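Long-range contacts in peptidoglycan glycosyltransferase (Burkholderia ambifaria, PDB 5UY7), which belongs to the penicillin-binding proteins, with a modelled region built mainly from a domain of the penicilloyl-serine transpeptidase and beta-lactamase type: residues Pro288-Glu293 with Leu315-Val320; Glu340-Tyr345 with Gly364-Trp369; Asp403-Pro408 with Gly422-Thr427; Pro454-Gly459 with Leu527-Asn532; Arg475-Ser480 with Gly509-Pro514. All coordinates share one frame; numbering follows the deposited sequence.

Contact 1: residues Pro288-Glu293 with Leu315-Val320; sequences PNTLVE and LTVGGV. With SO4 (sulfate ion), chain C.
Leu315 and Val292 form an antiparallel hydrogen-bonded pair: Leu315 N donates to Val292 O at 2.9 Å, and Val292 N donates to Leu315 O at 2.7 Å, nearly in line with the carbonyl (C=O...N 171°). Their side chains share one face of this two-stranded sheet. Thr316 then stands opposite Leu291 in a non-hydrogen-bonded pair whose side chains diverge, yet the Leu291 branch CD2 comes to 4.0 Å from Thr316 CG2. The Thr316 hydroxyl lies between the backbone N and the carbonyl carbon (chi1 60°), and OG1 accepts from Gly319 N at 2.9 Å. Thr316, the last strand residue, holds the N-cap position of helix 317-323, and this is a capping bond; the helix belongs to the helix-rich part of the penicillin-binding fold. The first helical N-H groups turn to the other segment. Val317 N makes a weak, bent bond to Thr290 O (2.9 Å, 129° at the hydrogen), while its CG2 meets Val292 CG2 at 4.0 Å; the same valine is buried against Val277, Ile332 and Met437. Gly318 N reaches a lone pair of Pro288 O, in the carbonyl plane, at 3.3 Å. Just beyond, Asn289 N donates to a sulfate oxygen; Thr287 OG1 also bonds the sulfate. One turn on from Val317, Val320 CG2 rests 4.1 Å from Val292 CB.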
# COMPACT_ATOMS: atom_id res chain seq x y z
N PRO A 288 -8.31 16.03 8.09
CA PRO A 288 -7.89 14.92 8.96
C PRO A 288 -8.72 14.79 10.23
O PRO A 288 -8.85 13.68 10.76
CB PRO A 288 -6.43 15.25 9.27
CG PRO A 288 -5.97 16.04 8.08
CD PRO A 288 -7.16 16.88 7.71
N ASN A 289 -9.28 15.89 10.75
CA ASN A 289 -10.05 15.80 11.98
C ASN A 289 -11.55 15.82 11.77
O ASN A 289 -12.30 15.93 12.74
CB ASN A 289 -9.64 16.92 12.94
CG ASN A 289 -8.21 16.79 13.39
OD1 ASN A 289 -7.42 17.74 13.29
ND2 ASN A 289 -7.85 15.61 13.87
N THR A 290 -12.01 15.71 10.52
CA THR A 290 -13.42 15.48 10.26
C THR A 290 -13.89 14.21 10.97
O THR A 290 -13.20 13.18 10.94
CB THR A 290 -13.66 15.35 8.76
OG1 THR A 290 -13.40 16.62 8.13
CG2 THR A 290 -15.10 14.92 8.47
N LEU A 291 -15.06 14.28 11.60
CA LEU A 291 -15.61 13.12 12.29
C LEU A 291 -16.39 12.24 11.32
O LEU A 291 -17.13 12.74 10.46
CB LEU A 291 -16.52 13.55 13.44
CG LEU A 291 -15.83 14.35 14.54
CD1 LEU A 291 -16.80 14.61 15.68
CD2 LEU A 291 -14.59 13.63 15.05
N VAL A 292 -16.23 10.93 11.47
CA VAL A 292 -16.91 9.92 10.67
C VAL A 292 -17.54 8.93 11.64
O VAL A 292 -16.84 8.31 12.44
CB VAL A 292 -15.94 9.19 9.72
CG1 VAL A 292 -16.69 8.20 8.84
CG2 VAL A 292 -15.15 10.20 8.89
N GLU A 293 -18.86 8.79 11.57
CA GLU A 293 -19.60 7.93 12.48
C GLU A 293 -19.60 6.50 11.95
O GLU A 293 -20.18 6.24 10.88
CB GLU A 293 -21.03 8.43 12.66
CG GLU A 293 -21.13 9.87 13.14
CD GLU A 293 -20.56 10.09 14.53
OE1 GLU A 293 -20.33 9.10 15.26
OE2 GLU A 293 -20.34 11.26 14.90
N LEU A 315 -14.99 8.21 14.73
CA LEU A 315 -13.57 8.30 14.41
C LEU A 315 -13.30 9.61 13.68
O LEU A 315 -14.17 10.14 12.99
CB LEU A 315 -13.12 7.14 13.53
CG LEU A 315 -13.27 5.73 14.10
CD1 LEU A 315 -12.90 4.68 13.05
CD2 LEU A 315 -12.40 5.60 15.35
N THR A 316 -12.09 10.12 13.83
CA THR A 316 -11.65 11.11 12.85
C THR A 316 -11.30 10.40 11.56
O THR A 316 -11.18 9.17 11.50
CB THR A 316 -10.42 11.87 13.34
OG1 THR A 316 -9.35 10.93 13.55
CG2 THR A 316 -10.71 12.63 14.63
N VAL A 317 -11.11 11.18 10.49
CA VAL A 317 -10.61 10.61 9.24
C VAL A 317 -9.29 9.90 9.48
O VAL A 317 -9.06 8.80 8.96
CB VAL A 317 -10.50 11.72 8.18
CG1 VAL A 317 -9.65 11.24 6.99
CG2 VAL A 317 -11.88 12.13 7.71
N GLY A 318 -8.41 10.48 10.30
CA GLY A 318 -7.19 9.78 10.65
C GLY A 318 -7.47 8.47 11.37
O GLY A 318 -6.82 7.45 11.10
N GLY A 319 -8.46 8.48 12.27
CA GLY A 319 -8.84 7.25 12.96
C GLY A 319 -9.38 6.18 12.03
O GLY A 319 -9.23 4.99 12.30
N VAL A 320 -10.01 6.59 10.93
CA VAL A 320 -10.49 5.62 9.95
C VAL A 320 -9.33 4.83 9.36
O VAL A 320 -9.43 3.61 9.16
CB VAL A 320 -11.32 6.32 8.86
CG1 VAL A 320 -11.54 5.40 7.66
CG2 VAL A 320 -12.66 6.77 9.43
S SO4 C . -8.89 20.02 10.77
O1 SO4 C . -8.24 21.02 9.92
O2 SO4 C . -8.62 20.30 12.18
O3 SO4 C . -8.36 18.70 10.44
O4 SO4 C . -10.33 20.05 10.54

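Contact 2: residues Glu340-Tyr345 with Gly364-Trp369; sequences EMWNMY and GRLRPW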
# COMPACT_ATOMS: atom_id res chain seq x y z
N GLU A 340 -14.48 10.83 -10.11
CA GLU A 340 -13.36 11.34 -9.33
C GLU A 340 -12.47 10.21 -8.83
O GLU A 340 -11.24 10.27 -8.93
CB GLU A 340 -13.87 12.17 -8.15
CG GLU A 340 -14.45 13.50 -8.56
CD GLU A 340 -15.18 14.21 -7.44
OE1 GLU A 340 -15.68 13.54 -6.51
OE2 GLU A 340 -15.26 15.46 -7.50
N MET A 341 -13.09 9.15 -8.30
CA MET A 341 -12.30 8.04 -7.77
C MET A 341 -11.61 7.28 -8.90
O MET A 341 -10.45 6.88 -8.77
CB MET A 341 -13.19 7.12 -6.94
CG MET A 341 -13.78 7.81 -5.71
SD MET A 341 -14.60 6.65 -4.59
CE MET A 341 -13.19 5.72 -3.97
N TRP A 342 -12.31 7.08 -10.02
CA TRP A 342 -11.70 6.41 -11.17
C TRP A 342 -10.50 7.18 -11.69
O TRP A 342 -9.46 6.58 -12.01
CB TRP A 342 -12.73 6.21 -12.28
CG TRP A 342 -12.22 5.44 -13.47
CD1 TRP A 342 -12.38 4.10 -13.70
CD2 TRP A 342 -11.46 5.95 -14.58
NE1 TRP A 342 -11.77 3.75 -14.88
CE2 TRP A 342 -11.20 4.86 -15.44
CE3 TRP A 342 -10.97 7.22 -14.93
CZ2 TRP A 342 -10.49 5.00 -16.64
CZ3 TRP A 342 -10.25 7.35 -16.12
CH2 TRP A 342 -10.02 6.25 -16.95
N ASN A 343 -10.61 8.50 -11.79
CA ASN A 343 -9.45 9.26 -12.24
C ASN A 343 -8.29 9.14 -11.27
O ASN A 343 -7.13 9.10 -11.69
CB ASN A 343 -9.82 10.72 -12.46
CG ASN A 343 -10.30 10.97 -13.88
OD1 ASN A 343 -9.52 10.91 -14.84
ND2 ASN A 343 -11.59 11.20 -14.03
N MET A 344 -8.57 9.07 -9.96
CA MET A 344 -7.50 8.87 -8.99
C MET A 344 -6.86 7.50 -9.18
O MET A 344 -5.64 7.38 -9.20
CB MET A 344 -8.02 9.04 -7.56
CG MET A 344 -6.95 8.88 -6.49
SD MET A 344 -6.71 7.16 -5.96
CE MET A 344 -8.28 6.85 -5.13
N TYR A 345 -7.69 6.45 -9.32
CA TYR A 345 -7.13 5.11 -9.53
C TYR A 345 -6.27 5.07 -10.78
O TYR A 345 -5.24 4.39 -10.82
CB TYR A 345 -8.25 4.08 -9.68
CG TYR A 345 -9.05 3.83 -8.43
CD1 TYR A 345 -8.46 3.84 -7.17
CD2 TYR A 345 -10.40 3.56 -8.53
CE1 TYR A 345 -9.22 3.61 -6.03
CE2 TYR A 345 -11.15 3.33 -7.42
CZ TYR A 345 -10.57 3.35 -6.17
OH TYR A 345 -11.37 3.12 -5.08
N GLY A 364 -4.21 -5.53 -14.42
CA GLY A 364 -5.25 -5.55 -13.41
C GLY A 364 -6.59 -5.20 -14.01
O GLY A 364 -6.75 -5.03 -15.22
N ARG A 365 -7.60 -5.12 -13.14
CA ARG A 365 -8.98 -4.90 -13.56
C ARG A 365 -9.52 -3.67 -12.85
O ARG A 365 -9.53 -3.62 -11.61
CB ARG A 365 -9.84 -6.13 -13.25
N LEU A 366 -9.94 -2.69 -13.63
CA LEU A 366 -10.60 -1.48 -13.12
C LEU A 366 -11.84 -1.27 -13.97
O LEU A 366 -11.74 -1.02 -15.18
CB LEU A 366 -9.67 -0.27 -13.19
CG LEU A 366 -10.27 1.04 -12.69
CD1 LEU A 366 -10.63 0.93 -11.21
CD2 LEU A 366 -9.32 2.21 -12.93
N ARG A 367 -12.99 -1.36 -13.35
CA ARG A 367 -14.22 -1.24 -14.12
C ARG A 367 -14.50 0.22 -14.48
O ARG A 367 -14.17 1.14 -13.72
CB ARG A 367 -15.38 -1.84 -13.34
CG ARG A 367 -15.28 -3.36 -13.31
CD ARG A 367 -16.31 -4.03 -12.41
NE ARG A 367 -17.68 -3.70 -12.81
CZ ARG A 367 -18.48 -2.91 -12.11
NH1 ARG A 367 -19.71 -2.66 -12.54
NH2 ARG A 367 -18.06 -2.39 -10.97
N PRO A 368 -15.08 0.46 -15.66
CA PRO A 368 -15.34 1.84 -16.09
C PRO A 368 -16.30 2.54 -15.15
O PRO A 368 -17.32 1.97 -14.74
CB PRO A 368 -15.94 1.67 -17.49
CG PRO A 368 -15.55 0.30 -17.92
CD PRO A 368 -15.48 -0.52 -16.68
N TRP A 369 -16.00 3.81 -14.85
CA TRP A 369 -16.71 4.50 -13.78
C TRP A 369 -18.18 4.73 -14.11
O TRP A 369 -19.01 4.80 -13.20
CB TRP A 369 -16.03 5.83 -13.43
CG TRP A 369 -16.00 6.87 -14.52
CD1 TRP A 369 -14.97 7.13 -15.38
CD2 TRP A 369 -17.02 7.83 -14.84
NE1 TRP A 369 -15.30 8.16 -16.22
CE2 TRP A 369 -16.55 8.62 -15.91
CE3 TRP A 369 -18.29 8.10 -14.32
CZ2 TRP A 369 -17.30 9.64 -16.47
CZ3 TRP A 369 -19.04 9.12 -14.88
CH2 TRP A 369 -18.54 9.88 -15.94
O HOH W 1 -11.59 1.34 -16.46
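Trp342, on helix 338-347, packs against Leu366 to Trp369 of the irregular connection that leads to helix 374-381 in the penicillin-binding fold. The contact is near the surface and largely apolar, with no direct hydrogen bond between the segments. At the base of the side chain, Trp342 CB touches Trp369 CB at 3.5 Å. CG is anti to the backbone N (chi1 -176°) and lies 3.8 Å from Trp369 CD1. That CD1 sits over one face of the Trp342 ring, 3.6 Å above its plane and displaced toward the rim, where CD2 and CE3 of the six-membered ring meet it as well. The two five-membered rings are inclined at 58°, an oblique meeting.

On the other branch of the indole, Arg367 O lies at the edge of the ring, near its plane, 3.5 Å from Trp342 CD1; that carbonyl is itself hydrogen-bonded to Trp372 NE1. Leu366 CD2 approaches obliquely, 3.5 Å from Trp342 NE1. The N-H of NE1 is satisfied by a water lying in the indole plane, 2.9 Å from NE1, and this water donates in turn to Leu366 O. The backbone of Leu366 is thereby tied to the same indole that its side chain touches. The leucine's branches are shared out: CD2 takes Trp342, whereas CD1 goes to Tyr345 one turn on, 3.8 Å from Tyr345 CD2.

Contact 3: residues Asp403-Pro408 with Gly422-Thr427; sequences DGEMMP and GTQVFT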
# COMPACT_ATOMS: atom_id res chain seq x y z
N ASP A 403 5.70 13.18 -1.62
CA ASP A 403 5.01 14.46 -1.56
C ASP A 403 3.91 14.59 -2.62
O ASP A 403 3.67 15.66 -3.17
CB ASP A 403 6.00 15.61 -1.68
CG ASP A 403 6.83 15.78 -0.43
OD1 ASP A 403 6.60 15.02 0.54
OD2 ASP A 403 7.72 16.66 -0.41
N GLY A 404 3.22 13.49 -2.89
CA GLY A 404 2.09 13.51 -3.79
C GLY A 404 2.41 13.17 -5.23
O GLY A 404 1.48 13.00 -6.02
N GLU A 405 3.68 13.04 -5.58
CA GLU A 405 4.10 12.82 -6.97
C GLU A 405 4.52 11.37 -7.13
O GLU A 405 5.51 10.93 -6.54
CB GLU A 405 5.23 13.77 -7.34
CG GLU A 405 5.61 13.66 -8.82
CD GLU A 405 6.73 14.60 -9.22
OE1 GLU A 405 7.50 15.00 -8.32
OE2 GLU A 405 6.82 14.94 -10.41
N MET A 406 3.77 10.62 -7.93
CA MET A 406 4.11 9.23 -8.18
C MET A 406 5.28 9.14 -9.15
O MET A 406 5.26 9.75 -10.23
CB MET A 406 2.92 8.47 -8.74
CG MET A 406 3.20 6.97 -8.79
SD MET A 406 1.81 6.02 -9.37
CE MET A 406 1.76 6.48 -11.08
N MET A 407 6.28 8.36 -8.78
CA MET A 407 7.52 8.26 -9.53
C MET A 407 7.42 7.16 -10.58
O MET A 407 6.78 6.13 -10.35
CB MET A 407 8.68 7.96 -8.59
CG MET A 407 8.88 9.04 -7.54
SD MET A 407 9.37 10.59 -8.35
CE MET A 407 11.07 10.24 -8.74
N PRO A 408 8.05 7.33 -11.74
CA PRO A 408 8.16 6.22 -12.68
C PRO A 408 9.07 5.17 -12.05
O PRO A 408 10.20 5.48 -11.67
CB PRO A 408 8.79 6.85 -13.93
CG PRO A 408 8.78 8.34 -13.68
CD PRO A 408 8.80 8.51 -12.20
N GLY A 422 7.59 12.86 -12.78
CA GLY A 422 6.57 12.03 -12.20
C GLY A 422 5.17 12.50 -12.58
O GLY A 422 4.98 13.35 -13.45
N THR A 423 4.19 11.93 -11.89
CA THR A 423 2.79 12.28 -12.08
C THR A 423 2.26 12.82 -10.76
O THR A 423 2.30 12.13 -9.74
CB THR A 423 1.98 11.06 -12.52
OG1 THR A 423 2.44 10.63 -13.80
CG2 THR A 423 0.49 11.40 -12.60
N GLN A 424 1.77 14.06 -10.77
CA GLN A 424 1.23 14.62 -9.54
C GLN A 424 -0.14 14.01 -9.28
O GLN A 424 -1.10 14.26 -10.02
CB GLN A 424 1.13 16.14 -9.63
CG GLN A 424 1.03 16.78 -8.25
CD GLN A 424 2.37 16.75 -7.52
OE1 GLN A 424 3.43 16.89 -8.15
NE2 GLN A 424 2.33 16.56 -6.20
N VAL A 425 -0.23 13.20 -8.23
CA VAL A 425 -1.45 12.49 -7.86
C VAL A 425 -2.23 13.24 -6.79
O VAL A 425 -3.44 13.39 -6.89
CB VAL A 425 -1.11 11.06 -7.41
CG1 VAL A 425 -2.36 10.37 -6.88
CG2 VAL A 425 -0.52 10.29 -8.57
N PHE A 426 -1.52 13.71 -5.76
CA PHE A 426 -2.09 14.49 -4.67
C PHE A 426 -1.19 15.69 -4.42
O PHE A 426 -0.05 15.74 -4.90
CB PHE A 426 -2.21 13.65 -3.38
CG PHE A 426 -2.94 12.34 -3.57
CD1 PHE A 426 -4.26 12.32 -3.96
CD2 PHE A 426 -2.30 11.14 -3.33
CE1 PHE A 426 -4.94 11.12 -4.14
CE2 PHE A 426 -2.97 9.92 -3.50
CZ PHE A 426 -4.29 9.91 -3.91
N THR A 427 -1.68 16.68 -3.67
CA THR A 427 -0.81 17.77 -3.26
C THR A 427 0.14 17.30 -2.17
O THR A 427 -0.11 16.28 -1.51
CB THR A 427 -1.62 18.96 -2.74
OG1 THR A 427 -2.35 18.54 -1.58
CG2 THR A 427 -2.57 19.49 -3.79
O HOH W 2 5.17 17.08 -4.93
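Glu405 and Gln424 stand opposite each other as an antiparallel non-hydrogen-bonded pair, with both side chains on one face of a short two-stranded sheet; Met406 and Thr423, joined by two backbone bonds, put theirs on the other. Through Met406, which touches Arg395, Thr398 and Ala399, the sheet packs on helix 390-401 of the penicillin-binding fold. On the first face the two long chains part. Glu405 is extended, with CG anti to the backbone N (chi1 -175°), and its OE2 arrives 3.2 Å from Gly422 N in a weak hydrogen bond. Gln424 bends at chi2 (74°), and its amide lies at the end of the pair away from the connecting loop, beside Gly404 and Phe426: OE1 comes within 3.7 Å of Glu405 CB, while NE2 donates to Phe426 O at 2.8 Å, straight (164° at the hydrogen) and within the amide plane. A weak bond of 3.4 Å from NE2 to Asp403 O crosses the segments, and a water links these same two atoms.

Beyond the strand end, Val425 packs beside Met406. Its CG2 meets Met406 CB at 3.9 Å, and its CG1 lies 3.4 Å above the centre of its neighbour Phe426's ring, which is buried against helix 273-282. Gly404 O is gripped twice, by Val425 N at 2.8 Å and by Phe426 N at 3.1 Å, the latter on a lone pair. Backbone donors and one bent glutamine thus satisfy several closely spaced carbonyls, and the Glu405 carboxylate adds a weak bond from the opposite segment.

Contact 4: residues Pro454-Gly459 with Leu527-Asn532; sequences PGYRVG and LNVPPN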
# COMPACT_ATOMS: atom_id res chain seq x y z
N PRO A 454 11.64 -1.33 15.06
CA PRO A 454 12.34 -0.74 16.20
C PRO A 454 13.40 0.25 15.75
O PRO A 454 14.25 -0.05 14.90
CB PRO A 454 12.96 -1.96 16.90
CG PRO A 454 12.03 -3.10 16.53
CD PRO A 454 11.60 -2.81 15.12
N GLY A 455 13.33 1.47 16.30
CA GLY A 455 14.28 2.51 16.00
C GLY A 455 13.89 3.47 14.89
O GLY A 455 14.58 4.48 14.71
N TYR A 456 12.84 3.18 14.14
CA TYR A 456 12.50 4.00 12.98
C TYR A 456 11.01 4.28 12.93
O TYR A 456 10.20 3.36 13.09
CB TYR A 456 12.91 3.31 11.67
CG TYR A 456 14.40 3.16 11.54
CD1 TYR A 456 15.17 4.19 11.01
CD2 TYR A 456 15.05 2.01 11.97
CE1 TYR A 456 16.53 4.07 10.89
CE2 TYR A 456 16.42 1.88 11.87
CZ TYR A 456 17.16 2.91 11.32
OH TYR A 456 18.52 2.79 11.20
N ARG A 457 10.66 5.53 12.67
CA ARG A 457 9.28 5.84 12.32
C ARG A 457 8.96 5.30 10.94
O ARG A 457 9.66 5.62 9.97
CB ARG A 457 9.07 7.35 12.35
CG ARG A 457 9.21 7.93 13.75
CD ARG A 457 9.24 9.44 13.71
NE ARG A 457 8.08 9.98 13.00
CZ ARG A 457 7.95 11.27 12.71
NH1 ARG A 457 8.89 12.13 13.07
NH2 ARG A 457 6.87 11.69 12.05
N VAL A 458 7.92 4.47 10.84
CA VAL A 458 7.48 3.89 9.58
C VAL A 458 5.96 3.96 9.52
O VAL A 458 5.28 4.26 10.50
CB VAL A 458 7.95 2.43 9.40
CG1 VAL A 458 9.47 2.32 9.57
CG2 VAL A 458 7.20 1.50 10.35
N GLY A 459 5.42 3.67 8.33
CA GLY A 459 3.97 3.56 8.21
C GLY A 459 3.64 2.77 6.97
O GLY A 459 4.44 2.67 6.04
N LEU A 527 21.79 1.18 4.77
CA LEU A 527 21.97 2.49 4.15
C LEU A 527 22.42 3.56 5.12
O LEU A 527 22.49 4.73 4.74
CB LEU A 527 20.66 2.94 3.49
CG LEU A 527 20.22 2.03 2.34
CD1 LEU A 527 18.91 2.53 1.77
CD2 LEU A 527 21.30 1.94 1.27
N ASN A 528 22.74 3.18 6.36
CA ASN A 528 23.21 4.12 7.39
C ASN A 528 22.18 5.19 7.71
O ASN A 528 22.54 6.31 8.11
CB ASN A 528 24.53 4.78 7.00
CG ASN A 528 25.64 3.78 6.80
OD1 ASN A 528 25.80 2.83 7.57
ND2 ASN A 528 26.45 4.00 5.76
N VAL A 529 20.90 4.88 7.56
CA VAL A 529 19.87 5.84 7.97
C VAL A 529 19.87 5.93 9.49
O VAL A 529 19.77 4.89 10.17
CB VAL A 529 18.50 5.41 7.46
CG1 VAL A 529 17.44 6.40 7.96
CG2 VAL A 529 18.52 5.30 5.94
N PRO A 530 20.01 7.11 10.07
CA PRO A 530 20.04 7.20 11.53
C PRO A 530 18.68 6.84 12.10
O PRO A 530 17.65 7.27 11.56
CB PRO A 530 20.38 8.68 11.79
CG PRO A 530 20.83 9.24 10.47
CD PRO A 530 20.13 8.43 9.43
N PRO A 531 18.65 6.05 13.17
CA PRO A 531 17.39 5.82 13.88
C PRO A 531 16.76 7.15 14.27
O PRO A 531 17.46 8.11 14.62
CB PRO A 531 17.82 5.01 15.11
CG PRO A 531 19.09 4.34 14.68
CD PRO A 531 19.78 5.34 13.80
N ASN A 532 15.43 7.21 14.20
CA ASN A 532 14.74 8.43 14.57
C ASN A 532 13.56 8.17 15.50
O ASN A 532 12.68 9.02 15.65
CB ASN A 532 14.30 9.22 13.33
CG ASN A 532 13.16 8.57 12.58
OD1 ASN A 532 12.86 7.40 12.77
ND2 ASN A 532 12.51 9.35 11.70
O HOH W 3 11.42 11.56 14.87
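The segment that leaves helix 509-526 lays Val529 to Asn532 against Gly455, Tyr456 and Arg457, the loop that leads into edge strand 459-466 of the five-stranded sheet of the penicillin-binding fold. The helix ends in a Schellman motif with Asn528, at positive phi, as its C-prime residue, and the chain then crosses the loop with end-to-end directions 81° apart. Tyr456 reaches across: its OH donates to Val529 O at 2.7 Å, an acceptor at the ring's edge and in its plane. Pro531 CA sits over the ring face in a CH-pi contact, 4.0 Å from the ring centroid and 30° off the normal, while Val529 CG1 lies 3.9 Å from Tyr456 CE1. One phenol therefore meets three consecutive residues, Val529 to Pro531.

Asn532 bonds to the backbone of both neighbours of Tyr456, Gly455 and Arg457. Its N donates to Gly455 O at 2.9 Å. Its CG stands between the backbone N and the carbonyl carbon (chi1 71°), and OD1 accepts from Arg457 N at 2.9 Å; ND2 donates to Met487 O. The arginine's aliphatic part passes the amide, with CD 3.8 Å from Asn532 ND2, before its guanidinium forms salt bridges to Glu439 and a sulfate ion. A water in the guanidinium plane accepts from Arg457 NH1 at 3.2 Å and donates to Asn532 O at 2.9 Å.

Contact 5: residues Arg475-Ser480 with Gly509-Pro514; sequences RKYRAS and GQVSGP
Ala479 and Ser480 lie beneath Val511 and Ser512, where helix 509-526 begins to pack on the five-stranded antiparallel sheet of the penicillin-binding and beta-lactamase fold. Strand 477-480 and helix segment 509-514 approach to 6.8 Å between their axes, with a signed crossing angle of -40°. The sheet face is lined by alternate residues, Tyr477 and Ala479. Tyr477 holds CG between its backbone N and carbonyl carbon (chi1 71°), and its OH lies 4.0 Å from Val511 CG2, the two side chains meeting obliquely. The same hydroxyl is hydrogen-bonded to Gly508 N, just ahead of the helix, and the tyrosine ring meets that of Phe507.

Of the two Val511 branches, CG2 is the one that meets the tyrosine. The Val511 CB is left against Ala479 CB at 4.2 Å, and Ser512 CB, on the next residue, is equally near, also 4.2 Å from Ala479 CB. Ser512 CB further abuts Ala479 O at 3.6 Å. Ser480 turns its own side chain away from the helix, and its OG is hydrogen-bonded to Ser497 OG. The Ser512 hydroxyl stands between N and the carbonyl carbon (chi1 58°), which brings OG toward the strand; OG also makes a weak hydrogen bond to Gly508 O. A water joins strand and helix, 3.2 Å from Ser480 O, to which it donates, and 2.9 Å from Ser512 OG.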
# COMPACT_ATOMS: atom_id res chain seq x y z
N ARG A 475 -9.70 -21.32 3.53
CA ARG A 475 -8.50 -21.06 4.33
C ARG A 475 -7.36 -20.49 3.50
O ARG A 475 -6.31 -20.14 4.04
CB ARG A 475 -8.04 -22.35 5.02
N LYS A 476 -7.56 -20.39 2.18
CA LYS A 476 -6.54 -19.88 1.28
C LYS A 476 -6.68 -18.38 1.11
O LYS A 476 -7.76 -17.88 0.75
CB LYS A 476 -6.62 -20.57 -0.08
N TYR A 477 -5.59 -17.65 1.35
CA TYR A 477 -5.61 -16.20 1.19
C TYR A 477 -4.19 -15.71 0.93
O TYR A 477 -3.22 -16.47 1.00
CB TYR A 477 -6.20 -15.51 2.42
CG TYR A 477 -5.33 -15.55 3.65
CD1 TYR A 477 -5.32 -16.67 4.49
CD2 TYR A 477 -4.52 -14.48 3.99
CE1 TYR A 477 -4.52 -16.70 5.62
CE2 TYR A 477 -3.72 -14.50 5.12
CZ TYR A 477 -3.72 -15.62 5.92
OH TYR A 477 -2.93 -15.65 7.05
N ARG A 478 -4.09 -14.43 0.62
CA ARG A 478 -2.82 -13.78 0.37
C ARG A 478 -2.69 -12.59 1.32
O ARG A 478 -3.61 -11.77 1.40
CB ARG A 478 -2.72 -13.32 -1.08
CG ARG A 478 -1.53 -12.44 -1.37
CD ARG A 478 -1.76 -11.64 -2.65
NE ARG A 478 -1.67 -12.48 -3.83
CZ ARG A 478 -0.55 -12.68 -4.51
NH1 ARG A 478 0.57 -12.07 -4.13
NH2 ARG A 478 -0.55 -13.47 -5.58
N ALA A 479 -1.58 -12.53 2.05
CA ALA A 479 -1.34 -11.48 3.03
C ALA A 479 -0.30 -10.53 2.45
O ALA A 479 0.84 -10.93 2.20
CB ALA A 479 -0.86 -12.07 4.35
N SER A 480 -0.69 -9.27 2.24
CA SER A 480 0.22 -8.28 1.68
C SER A 480 0.36 -7.08 2.60
O SER A 480 -0.50 -6.81 3.44
CB SER A 480 -0.26 -7.82 0.29
OG SER A 480 -0.42 -8.93 -0.58
N GLY A 509 -1.92 -9.37 8.60
CA GLY A 509 -0.88 -8.45 9.03
C GLY A 509 0.16 -9.08 9.93
O GLY A 509 1.31 -8.61 9.97
N GLN A 510 -0.20 -10.15 10.65
CA GLN A 510 0.76 -10.90 11.45
C GLN A 510 1.70 -11.73 10.59
O GLN A 510 2.75 -12.18 11.08
CB GLN A 510 0.01 -11.80 12.44
CG GLN A 510 -0.80 -11.03 13.47
CD GLN A 510 -1.73 -11.93 14.27
OE1 GLN A 510 -2.42 -12.79 13.72
NE2 GLN A 510 -1.74 -11.74 15.59
N VAL A 511 1.35 -11.96 9.32
CA VAL A 511 2.21 -12.66 8.38
C VAL A 511 3.01 -11.68 7.53
O VAL A 511 4.23 -11.77 7.44
CB VAL A 511 1.36 -13.61 7.50
CG1 VAL A 511 2.20 -14.21 6.38
CG2 VAL A 511 0.73 -14.69 8.37
N SER A 512 2.32 -10.70 6.92
CA SER A 512 2.99 -9.75 6.02
C SER A 512 3.77 -8.68 6.78
O SER A 512 4.83 -8.25 6.33
CB SER A 512 1.95 -9.07 5.12
OG SER A 512 0.96 -8.40 5.90
N GLY A 513 3.24 -8.22 7.91
CA GLY A 513 3.83 -7.12 8.64
C GLY A 513 5.27 -7.34 9.06
O GLY A 513 6.14 -6.49 8.84
N PRO A 514 5.56 -8.49 9.68
CA PRO A 514 6.95 -8.74 10.09
C PRO A 514 7.92 -8.82 8.94
O PRO A 514 9.10 -8.52 9.13
CB PRO A 514 6.85 -10.07 10.84
CG PRO A 514 5.44 -10.08 11.36
CD PRO A 514 4.64 -9.48 10.26
O HOH W 4 -1.82 -8.86 5.44

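Contacts 2 and 3 are the pair that touches: Met344 CG of the first packs 3.8 Å from Phe426 CE1 of the second. Contact 1 stands apart, its nearest atoms about 12 Å from contact 2 and 11 Å from contact 3. Contact 5 falls, in sequence, between the two segments of contact 4; their nearest atoms are about 8 Å apart and their centres 24 Å, contact 5 using the start of helix 509-526 and contact 4 the segment after its end. Contacts 3 and 5 lie on opposite sides of the chain's centre. A probable SxxK-type active site (Ser270, Lys273, Ser324, Lys461) has Val320 of contact 1 near it; contact 4 leads into the strand bearing Lys461.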